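Local coordinates for CrmK (PDB 5I1V), which is a covalently flavinylated FAD-dependent oxidase that takes part in recycling shunt products during caerulomycin biosynthesis, at residues Ser372-Asn385 and Arg396-Trp408. Numbering follows the deposited sequence.
Sequences SAAMEYIAYGGRVN and RGASLKTFYMVAW
Lys401 lays its methylenes across the face of Tyr380, a worked example of one long side chain reaching from its strand toward FAD-binding residues. Six backbone hydrogen bonds pair Ala374, Glu376 and Ile378 with Met405, Phe403 and Lys401. From this ladder Lys401 CB rises beside Ile378 CB (4.1 Å). Its CG then meets Tyr380 CG, CD runs along the CD1-CE1 side of that ring, and CE settles over the face in a CH-pi contact, 3.8 Å from the ring centroid. Bends at chi3 and chi4 carry NZ beyond, too far for more than a weak cation-pi attraction to Tyr380; it forms a salt bridge with Asp346 and a cation-pi contact with Tyr446, which binds FAD. Tyr380 can lie beneath this chain because its CG is anti to the backbone N (chi1 -165°), while Ala398 O meets the ring edge 3.5 Å from CD2. A serine at Tyr380 would probably leave the methylenes of Lys401 without the face they lie across and open a gap beside Ala398. Beyond the strands, Asn385 ND2 donates a nearly straight bond to Ala398 O (3.1 Å). Within the eight-stranded sheet, strands 265-271 and 339-347 flank this pair, while helices 237-253 and 414-428 cover the Met375, Tyr377 and Tyr404 face.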
ATOM      1  N   SER A 372      12.586   4.228  14.955  1.00 34.97           N
ATOM      2  CA  SER A 372      12.181   5.072  13.808  1.00 38.29           C
ATOM      3  C   SER A 372      12.863   6.423  13.674  1.00 35.96           C
ATOM      4  O   SER A 372      12.711   7.067  12.645  1.00 43.16           O
ATOM      5  CB  SER A 372      10.692   5.299  13.813  1.00 37.74           C
ATOM      6  OG  SER A 372      10.102   4.045  13.893  1.00 36.94           O
ATOM      7  N   ALA A 373      13.618   6.865  14.670  1.00 31.55           N
ATOM      8  CA  ALA A 373      14.279   8.139  14.568  1.00 28.79           C
ATOM      9  C   ALA A 373      15.458   8.074  13.604  1.00 28.17           C
ATOM     10  O   ALA A 373      16.275   7.159  13.672  1.00 27.32           O
ATOM     11  CB  ALA A 373      14.738   8.608  15.938  1.00 31.83           C
ATOM     12  N   ALA A 374      15.551   9.059  12.718  1.00 26.89           N
ATOM     13  CA  ALA A 374      16.577   9.076  11.669  1.00 26.40           C
ATOM     14  C   ALA A 374      16.778  10.452  11.067  1.00 27.29           C
ATOM     15  O   ALA A 374      15.882  11.307  11.099  1.00 27.61           O
ATOM     16  CB  ALA A 374      16.254   8.090  10.585  1.00 25.33           C
ATOM     17  N   MET A 375      17.979  10.660  10.545  1.00 26.92           N
ATOM     18  CA  MET A 375      18.170  11.653   9.527  1.00 28.44           C
ATOM     19  C   MET A 375      18.614  10.941   8.263  1.00 27.53           C
ATOM     20  O   MET A 375      19.194   9.847   8.298  1.00 29.49           O
ATOM     21  CB  MET A 375      19.091  12.815   9.950  1.00 30.94           C
ATOM     22  CG  MET A 375      20.517  12.470  10.265  1.00 33.01           C
ATOM     23  SD  MET A 375      21.433  13.964  10.752  1.00 34.66           S
ATOM     24  CE  MET A 375      21.353  14.902   9.219  1.00 36.70           C
ATOM     25  N   GLU A 376      18.253  11.543   7.142  1.00 27.33           N
ATOM     26  CA  GLU A 376      18.542  10.984   5.836  1.00 27.83           C
ATOM     27  C   GLU A 376      19.201  11.988   4.933  1.00 25.81           C
ATOM     28  O   GLU A 376      18.869  13.174   4.951  1.00 25.83           O
ATOM     29  CB  GLU A 376      17.248  10.523   5.137  1.00 31.37           C
ATOM     30  CG  GLU A 376      16.323   9.647   5.936  1.00 37.16           C
ATOM     31  CD  GLU A 376      15.071   9.205   5.140  1.00 45.00           C
ATOM     32  OE1 GLU A 376      14.683   9.858   4.127  1.00 43.12           O
ATOM     33  OE2 GLU A 376      14.460   8.193   5.545  1.00 52.77           O
ATOM     34  N   TYR A 377      20.111  11.483   4.106  1.00 25.62           N
ATOM     35  CA  TYR A 377      20.744  12.259   3.058  1.00 27.63           C
ATOM     36  C   TYR A 377      20.272  11.727   1.712  1.00 24.25           C
ATOM     37  O   TYR A 377      20.455  10.573   1.397  1.00 25.42           O
ATOM     38  CB  TYR A 377      22.254  12.123   3.162  1.00 28.88           C
ATOM     39  CG  TYR A 377      22.830  12.757   4.377  1.00 28.89           C
ATOM     40  CD1 TYR A 377      23.216  14.084   4.358  1.00 30.23           C
ATOM     41  CD2 TYR A 377      23.031  12.034   5.534  1.00 30.27           C
ATOM     42  CE1 TYR A 377      23.783  14.675   5.453  1.00 31.06           C
ATOM     43  CE2 TYR A 377      23.599  12.628   6.642  1.00 31.09           C
ATOM     44  CZ  TYR A 377      23.993  13.940   6.583  1.00 30.23           C
ATOM     45  OH  TYR A 377      24.537  14.539   7.687  1.00 31.99           O
ATOM     46  N   ILE A 378      19.689  12.596   0.909  1.00 23.81           N
ATOM     47  CA  ILE A 378      18.976  12.202  -0.310  1.00 23.97           C
ATOM     48  C   ILE A 378      19.589  12.862  -1.538  1.00 23.46           C
ATOM     49  O   ILE A 378      19.582  14.065  -1.650  1.00 22.64           O
ATOM     50  CB  ILE A 378      17.501  12.656  -0.222  1.00 27.04           C
ATOM     51  CG1 ILE A 378      16.864  12.126   1.062  1.00 29.88           C
ATOM     52  CG2 ILE A 378      16.708  12.181  -1.452  1.00 27.98           C
ATOM     53  CD1 ILE A 378      15.661  12.886   1.556  1.00 35.74           C
ATOM     54  N   ALA A 379      20.104  12.060  -2.448  1.00 22.75           N
ATOM     55  CA  ALA A 379      20.710  12.527  -3.667  1.00 23.12           C
ATOM     56  C   ALA A 379      19.664  13.333  -4.462  1.00 22.46           C
ATOM     57  O   ALA A 379      18.489  13.024  -4.397  1.00 23.62           O
ATOM     58  CB  ALA A 379      21.171  11.356  -4.478  1.00 24.67           C
ATOM     59  N   TYR A 380      20.114  14.412  -5.097  1.00 22.04           N
ATOM     60  CA  TYR A 380      19.234  15.378  -5.785  1.00 22.47           C
ATOM     61  C   TYR A 380      20.030  16.067  -6.884  1.00 24.71           C
ATOM     62  O   TYR A 380      21.105  15.582  -7.251  1.00 22.98           O
ATOM     63  CB  TYR A 380      18.737  16.379  -4.742  1.00 22.19           C
ATOM     64  CG  TYR A 380      17.565  17.256  -5.082  1.00 20.55           C
ATOM     65  CD1 TYR A 380      16.316  16.739  -5.428  1.00 22.11           C
ATOM     66  CD2 TYR A 380      17.703  18.617  -5.043  1.00 22.19           C
ATOM     67  CE1 TYR A 380      15.262  17.590  -5.714  1.00 21.66           C
ATOM     68  CE2 TYR A 380      16.660  19.476  -5.298  1.00 21.72           C
ATOM     69  CZ  TYR A 380      15.427  18.954  -5.636  1.00 24.08           C
ATOM     70  OH  TYR A 380      14.397  19.836  -5.924  1.00 23.05           O
ATOM     71  N   GLY A 381      19.501  17.168  -7.442  1.00 23.17           N
ATOM     72  CA  GLY A 381      20.205  17.892  -8.475  1.00 23.70           C
ATOM     73  C   GLY A 381      19.924  17.316  -9.838  1.00 23.28           C
ATOM     74  O   GLY A 381      18.738  17.109 -10.208  1.00 25.31           O
ATOM     75  N   GLY A 382      20.984  17.134 -10.642  1.00 22.27           N
ATOM     76  CA  GLY A 382      20.825  16.716 -12.026  1.00 21.04           C
ATOM     77  C   GLY A 382      19.878  17.627 -12.802  1.00 21.28           C
ATOM     78  O   GLY A 382      20.028  18.842 -12.821  1.00 21.89           O
ATOM     79  N   ARG A 383      18.908  17.005 -13.448  1.00 22.79           N
ATOM     80  CA  ARG A 383      17.941  17.682 -14.299  1.00 24.16           C
ATOM     81  C   ARG A 383      17.112  18.753 -13.553  1.00 22.23           C
ATOM     82  O   ARG A 383      16.643  19.741 -14.155  1.00 22.94           O
ATOM     83  CB  ARG A 383      17.075  16.604 -14.933  1.00 27.99           C
ATOM     84  CG  ARG A 383      16.051  17.086 -15.927  1.00 35.57           C
ATOM     85  CD  ARG A 383      16.680  17.630 -17.181  1.00 42.47           C
ATOM     86  NE  ARG A 383      16.149  18.967 -17.429  1.00 54.64           N
ATOM     87  CZ  ARG A 383      16.102  19.583 -18.613  1.00 64.48           C
ATOM     88  NH1 ARG A 383      16.531  18.981 -19.725  1.00 71.72           N
ATOM     89  NH2 ARG A 383      15.604  20.821 -18.681  1.00 66.29           N
ATOM     90  N   VAL A 384      17.010  18.636 -12.238  1.00 20.17           N
ATOM     91  CA  VAL A 384      16.334  19.660 -11.450  1.00 22.66           C
ATOM     92  C   VAL A 384      17.007  21.016 -11.692  1.00 24.46           C
ATOM     93  O   VAL A 384      16.342  22.064 -11.820  1.00 26.10           O
ATOM     94  CB  VAL A 384      16.360  19.304  -9.961  1.00 21.47           C
ATOM     95  CG1 VAL A 384      15.891  20.479  -9.091  1.00 21.73           C
ATOM     96  CG2 VAL A 384      15.584  18.040  -9.676  1.00 22.36           C
ATOM     97  N   ASN A 385      18.325  21.002 -11.838  1.00 27.05           N
ATOM     98  CA  ASN A 385      19.064  22.267 -11.860  1.00 27.12           C
ATOM     99  C   ASN A 385      19.485  22.722 -13.237  1.00 31.46           C
ATOM    100  O   ASN A 385      20.376  23.554 -13.340  1.00 33.96           O
ATOM    101  CB  ASN A 385      20.284  22.189 -10.932  1.00 28.64           C
ATOM    102  CG  ASN A 385      19.883  22.110  -9.478  1.00 29.15           C
ATOM    103  OD1 ASN A 385      18.832  22.657  -9.066  1.00 28.54           O
ATOM    104  ND2 ASN A 385      20.671  21.423  -8.693  1.00 27.42           N
ATOM    105  N   ARG A 396      15.457  26.405  -6.412  1.00 29.78           N
ATOM    106  CA  ARG A 396      16.348  25.427  -6.970  1.00 31.32           C
ATOM    107  C   ARG A 396      17.765  25.750  -6.533  1.00 32.70           C
ATOM    108  O   ARG A 396      18.020  26.832  -6.062  1.00 31.13           O
ATOM    109  CB  ARG A 396      16.150  25.380  -8.471  1.00 31.25           C
ATOM    110  CG  ARG A 396      14.881  24.572  -8.801  1.00 32.81           C
ATOM    111  CD  ARG A 396      14.614  24.535 -10.254  1.00 31.20           C
ATOM    112  NE  ARG A 396      13.204  24.430 -10.579  1.00 31.16           N
ATOM    113  CZ  ARG A 396      12.631  23.426 -11.247  1.00 27.78           C
ATOM    114  NH1 ARG A 396      13.322  22.385 -11.662  1.00 28.78           N
ATOM    115  NH2 ARG A 396      11.353  23.498 -11.532  1.00 24.61           N
ATOM    116  N   GLY A 397      18.681  24.828  -6.707  1.00 35.57           N
ATOM    117  CA  GLY A 397      20.061  25.109  -6.324  1.00 39.75           C
ATOM    118  C   GLY A 397      20.626  24.071  -5.388  1.00 36.52           C
ATOM    119  O   GLY A 397      21.840  23.898  -5.328  1.00 37.16           O
ATOM    120  N   ALA A 398      19.766  23.378  -4.649  1.00 33.92           N
ATOM    121  CA  ALA A 398      20.248  22.290  -3.789  1.00 36.16           C
ATOM    122  C   ALA A 398      20.865  21.166  -4.614  1.00 34.20           C
ATOM    123  O   ALA A 398      20.389  20.823  -5.692  1.00 38.33           O
ATOM    124  CB  ALA A 398      19.127  21.764  -2.907  1.00 35.50           C
ATOM    125  N   SER A 399      21.933  20.599  -4.091  1.00 33.72           N
ATOM    126  CA  SER A 399      22.574  19.430  -4.659  1.00 35.51           C
ATOM    127  C   SER A 399      22.068  18.182  -3.983  1.00 29.42           C
ATOM    128  O   SER A 399      22.121  17.099  -4.546  1.00 29.16           O
ATOM    129  CB  SER A 399      24.100  19.493  -4.410  1.00 35.58           C
ATOM    130  OG  SER A 399      24.640  20.614  -5.050  1.00 44.03           O
ATOM    131  N   LEU A 400      21.609  18.353  -2.747  1.00 27.69           N
ATOM    132  CA  LEU A 400      21.376  17.269  -1.850  1.00 27.87           C
ATOM    133  C   LEU A 400      20.284  17.707  -0.851  1.00 24.43           C
ATOM    134  O   LEU A 400      20.256  18.857  -0.441  1.00 26.40           O
ATOM    135  CB  LEU A 400      22.692  16.924  -1.138  1.00 32.86           C
ATOM    136  CG  LEU A 400      22.635  15.566  -0.469  1.00 33.78           C
ATOM    137  CD1 LEU A 400      23.872  14.746  -0.715  1.00 36.53           C
ATOM    138  CD2 LEU A 400      22.369  15.764   1.014  1.00 38.15           C
ATOM    139  N   LYS A 401      19.364  16.816  -0.549  1.00 21.74           N
ATOM    140  CA  LYS A 401      18.325  17.062   0.418  1.00 25.11           C
ATOM    141  C   LYS A 401      18.575  16.238   1.680  1.00 25.86           C
ATOM    142  O   LYS A 401      19.173  15.139   1.624  1.00 28.55           O
ATOM    143  CB  LYS A 401      16.961  16.735  -0.146  1.00 26.52           C
ATOM    144  CG  LYS A 401      16.544  17.611  -1.301  1.00 29.47           C
ATOM    145  CD  LYS A 401      15.112  17.317  -1.712  1.00 33.49           C
ATOM    146  CE  LYS A 401      14.399  18.549  -2.236  1.00 35.70           C
ATOM    147  NZ  LYS A 401      14.038  19.445  -1.123  1.00 42.41           N
ATOM    148  N   THR A 402      18.171  16.788   2.822  1.00 25.23           N
ATOM    149  CA  THR A 402      18.210  16.044   4.066  1.00 25.41           C
ATOM    150  C   THR A 402      16.840  16.185   4.745  1.00 24.43           C
ATOM    151  O   THR A 402      16.164  17.200   4.613  1.00 22.81           O
ATOM    152  CB  THR A 402      19.323  16.493   5.045  1.00 27.00           C
ATOM    153  OG1 THR A 402      18.908  17.680   5.729  1.00 27.66           O
ATOM    154  CG2 THR A 402      20.667  16.691   4.312  1.00 26.38           C
ATOM    155  N   PHE A 403      16.484  15.140   5.465  1.00 26.48           N
ATOM    156  CA  PHE A 403      15.181  14.919   6.025  1.00 27.66           C
ATOM    157  C   PHE A 403      15.440  14.325   7.420  1.00 26.12           C
ATOM    158  O   PHE A 403      16.389  13.557   7.593  1.00 28.42           O
ATOM    159  CB  PHE A 403      14.479  13.925   5.097  1.00 28.97           C
ATOM    160  CG  PHE A 403      13.133  13.487   5.564  1.00 31.68           C
ATOM    161  CD1 PHE A 403      12.084  14.397   5.633  1.00 36.02           C
ATOM    162  CD2 PHE A 403      12.896  12.177   5.908  1.00 34.86           C
ATOM    163  CE1 PHE A 403      10.825  13.991   6.064  1.00 38.67           C
ATOM    164  CE2 PHE A 403      11.641  11.763   6.330  1.00 40.07           C
ATOM    165  CZ  PHE A 403      10.603  12.673   6.410  1.00 36.99           C
ATOM    166  N   TYR A 404      14.625  14.717   8.400  1.00 23.18           N
ATOM    167  CA  TYR A 404      14.696  14.261   9.776  1.00 23.40           C
ATOM    168  C   TYR A 404      13.303  13.773  10.136  1.00 24.39           C
ATOM    169  O   TYR A 404      12.312  14.437   9.768  1.00 24.24           O
ATOM    170  CB  TYR A 404      15.014  15.398  10.722  1.00 24.46           C
ATOM    171  CG  TYR A 404      16.308  16.090  10.457  1.00 24.97           C
ATOM    172  CD1 TYR A 404      16.527  16.828   9.298  1.00 26.06           C
ATOM    173  CD2 TYR A 404      17.340  16.038  11.396  1.00 28.99           C
ATOM    174  CE1 TYR A 404      17.733  17.489   9.083  1.00 25.90           C
ATOM    175  CE2 TYR A 404      18.544  16.670  11.165  1.00 27.97           C
ATOM    176  CZ  TYR A 404      18.748  17.383  10.026  1.00 29.21           C
ATOM    177  OH  TYR A 404      19.960  18.039   9.883  1.00 31.69           O
ATOM    178  N   MET A 405      13.212  12.620  10.784  1.00 24.65           N
ATOM    179  CA  MET A 405      11.928  12.097  11.198  1.00 28.34           C
ATOM    180  C   MET A 405      12.011  11.298  12.517  1.00 27.69           C
ATOM    181  O   MET A 405      13.042  10.679  12.817  1.00 24.56           O
ATOM    182  CB  MET A 405      11.280  11.346  10.026  1.00 35.89           C
ATOM    183  CG  MET A 405      11.055   9.846  10.114  1.00 48.68           C
ATOM    184  SD  MET A 405       9.284   9.336  10.125  1.00 67.61           S
ATOM    185  CE  MET A 405       8.451  10.483   9.022  1.00 54.30           C
ATOM    186  N   VAL A 406      10.942  11.406  13.314  1.00 24.99           N
ATOM    187  CA  VAL A 406      10.702  10.573  14.497  1.00 27.21           C
ATOM    188  C   VAL A 406       9.259  10.154  14.352  1.00 25.45           C
ATOM    189  O   VAL A 406       8.404  10.978  13.924  1.00 24.35           O
ATOM    190  CB  VAL A 406      10.889  11.293  15.856  1.00 29.47           C
ATOM    191  CG1 VAL A 406      12.341  11.514  16.159  1.00 35.89           C
ATOM    192  CG2 VAL A 406      10.220  12.634  15.882  1.00 30.95           C
ATOM    193  N   ALA A 407       9.025   8.859  14.540  1.00 26.77           N
ATOM    194  CA  ALA A 407       7.678   8.258  14.498  1.00 25.35           C
ATOM    195  C   ALA A 407       7.455   7.429  15.758  1.00 28.40           C
ATOM    196  O   ALA A 407       8.345   6.704  16.207  1.00 27.88           O
ATOM    197  CB  ALA A 407       7.508   7.423  13.282  1.00 25.90           C
ATOM    198  N   TRP A 408       6.286   7.577  16.364  1.00 27.65           N
ATOM    199  CA  TRP A 408       5.977   6.846  17.590  1.00 28.62           C
ATOM    200  C   TRP A 408       4.462   6.673  17.726  1.00 28.80           C
ATOM    201  O   TRP A 408       3.677   7.195  16.902  1.00 26.80           O
ATOM    202  CB  TRP A 408       6.595   7.566  18.798  1.00 28.61           C
ATOM    203  CG  TRP A 408       5.970   8.867  19.160  1.00 27.17           C
ATOM    204  CD1 TRP A 408       5.076   9.076  20.155  1.00 27.42           C
ATOM    205  CD2 TRP A 408       6.170  10.137  18.535  1.00 27.29           C
ATOM    206  NE1 TRP A 408       4.722  10.387  20.217  1.00 27.22           N
ATOM    207  CE2 TRP A 408       5.362  11.067  19.218  1.00 26.55           C
ATOM    208  CE3 TRP A 408       6.947  10.584  17.457  1.00 27.96           C
ATOM    209  CZ2 TRP A 408       5.344  12.424  18.899  1.00 26.07           C
ATOM    210  CZ3 TRP A 408       6.906  11.927  17.123  1.00 27.27           C
ATOM    211  CH2 TRP A 408       6.123  12.831  17.839  1.00 28.87           C
TER
HETATM  212  O   HOH W   1      23.081  14.787  -4.681  1.00 36.70           O